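Local atomic coordinates of paraflagellar rod component (Trypanosoma brucei, PDB entry 2Q0X), a protein that is of unknown function but adopts the alpha/beta-hydrolase fold and is probably a component of the paraflagellar rod. Residues Asn149-Thr153 and Lys181-Ile185. Residues are numbered along the deposited sequence; the frame is centred on the assembly and turned at random.
Sequences NPLFT and KHYDI
In the cap-like insertion between strands 135-143 and 227-232 of the alpha/beta-hydrolase fold, Leu151 and Phe152, on a turn just before a long helix, pack against the irregular loop Lys181-Ile185. Leu151 lays its two methyls along the opposing backbone. Leu151 CD2 lies 3.2 Å from His182 O, a close approach of a methyl to a carbonyl, while Leu151 CD1 sits 3.8 Å from Asp184 CB and near the backbone N of the same residue. Phe152 reaches across with the far end of its ring. Phe152 CZ meets Tyr183 CE1 at 3.8 Å, and the two rings, with planes 80° apart, meet obliquely. Tyr183 leaves the backbone on the side away from the turn, but with CG anti to N (chi1 -153°) its ring runs back to Phe152. Asp184 OD2 comes to the edge of the Phe152 ring, 4.2 Å from Phe152 CE2, and carries a salt bridge to Arg273; Asp184 OD1 stands over the centre of the Tyr183 ring and accepts from Ile185 N at 2.8 Å. The turn is shaped by Asn149: Asn149 OD1 takes Leu151 N at 3.1 Å in an Asx turn, and its backbone O accepts from both Phe152 N and Thr153 N. Tyr183 OH is hydrogen-bonded to Glu202. Thr153 caps the start of helix 154-170, whose Arg160 is touched by the side chains of Phe152 and Tyr183, while helix 200-209 packs on Phe152. The contact joins the loops before and after helix 154-170.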
# COMPACT_ATOMS: atom_id res chain seq x y z
N ASN A 149 4.75 31.11 5.56
CA ASN A 149 4.85 30.39 4.30
C ASN A 149 3.55 30.56 3.49
O ASN A 149 2.48 30.45 4.04
CB ASN A 149 5.12 28.91 4.60
CG ASN A 149 5.42 28.09 3.39
OD1 ASN A 149 4.53 27.77 2.59
ND2 ASN A 149 6.68 27.68 3.26
N PRO A 150 3.65 30.82 2.17
CA PRO A 150 2.43 31.13 1.41
C PRO A 150 1.34 30.04 1.42
O PRO A 150 0.18 30.33 1.11
CB PRO A 150 2.95 31.38 -0.02
CG PRO A 150 4.27 30.69 -0.06
CD PRO A 150 4.85 30.82 1.31
N LEU A 151 1.70 28.81 1.77
CA LEU A 151 0.72 27.74 1.96
C LEU A 151 -0.15 27.93 3.21
O LEU A 151 -1.32 27.54 3.20
CB LEU A 151 1.41 26.39 2.04
CG LEU A 151 1.98 25.83 0.74
CD1 LEU A 151 2.65 24.50 1.03
CD2 LEU A 151 0.90 25.70 -0.34
N PHE A 152 0.41 28.53 4.26
CA PHE A 152 -0.26 28.59 5.58
C PHE A 152 -0.63 30.00 6.04
O PHE A 152 -1.16 30.16 7.12
CB PHE A 152 0.59 27.85 6.62
CG PHE A 152 0.78 26.41 6.30
CD1 PHE A 152 -0.30 25.53 6.39
CD2 PHE A 152 2.01 25.93 5.86
CE1 PHE A 152 -0.16 24.22 6.08
CE2 PHE A 152 2.16 24.60 5.52
CZ PHE A 152 1.07 23.74 5.63
N THR A 153 -0.39 31.01 5.22
CA THR A 153 -1.00 32.31 5.43
C THR A 153 -2.53 32.16 5.32
O THR A 153 -3.01 31.25 4.64
CB THR A 153 -0.53 33.33 4.38
OG1 THR A 153 -0.95 32.90 3.08
CG2 THR A 153 0.98 33.52 4.41
N LYS A 181 0.47 22.42 -5.96
CA LYS A 181 0.81 23.84 -5.79
C LYS A 181 0.14 24.41 -4.53
O LYS A 181 0.60 25.40 -3.98
CB LYS A 181 0.49 24.65 -7.07
CG LYS A 181 -0.79 25.49 -7.04
CD LYS A 181 -1.02 26.22 -8.36
CE LYS A 181 -1.57 25.30 -9.47
NZ LYS A 181 -0.53 24.90 -10.48
N HIS A 182 -0.90 23.74 -4.06
CA HIS A 182 -1.66 24.19 -2.89
C HIS A 182 -1.31 23.48 -1.57
O HIS A 182 -1.71 23.94 -0.51
CB HIS A 182 -3.15 24.08 -3.19
CG HIS A 182 -3.64 25.14 -4.13
ND1 HIS A 182 -4.04 24.86 -5.42
CD2 HIS A 182 -3.76 26.48 -3.98
CE1 HIS A 182 -4.40 25.98 -6.02
NE2 HIS A 182 -4.24 26.98 -5.17
N TYR A 183 -0.56 22.38 -1.62
CA TYR A 183 -0.06 21.75 -0.39
C TYR A 183 1.32 21.17 -0.66
O TYR A 183 1.67 20.98 -1.82
CB TYR A 183 -1.02 20.66 0.12
CG TYR A 183 -0.94 20.43 1.62
CD1 TYR A 183 -1.28 21.43 2.51
CD2 TYR A 183 -0.52 19.22 2.14
CE1 TYR A 183 -1.21 21.24 3.87
CE2 TYR A 183 -0.44 19.00 3.49
CZ TYR A 183 -0.79 20.01 4.37
OH TYR A 183 -0.72 19.81 5.72
N ASP A 184 2.09 20.90 0.39
CA ASP A 184 3.47 20.40 0.24
C ASP A 184 3.60 18.88 0.34
O ASP A 184 4.07 18.23 -0.58
CB ASP A 184 4.44 21.10 1.21
CG ASP A 184 3.89 21.22 2.62
OD1 ASP A 184 2.82 20.66 2.90
OD2 ASP A 184 4.54 21.87 3.46
N ILE A 185 3.20 18.31 1.47
CA ILE A 185 3.26 16.88 1.68
C ILE A 185 2.24 16.23 0.73
O ILE A 185 1.17 16.80 0.51
CB ILE A 185 2.94 16.56 3.16
CG1 ILE A 185 4.08 17.08 4.06
CG2 ILE A 185 2.71 15.05 3.37
CD1 ILE A 185 3.72 17.09 5.53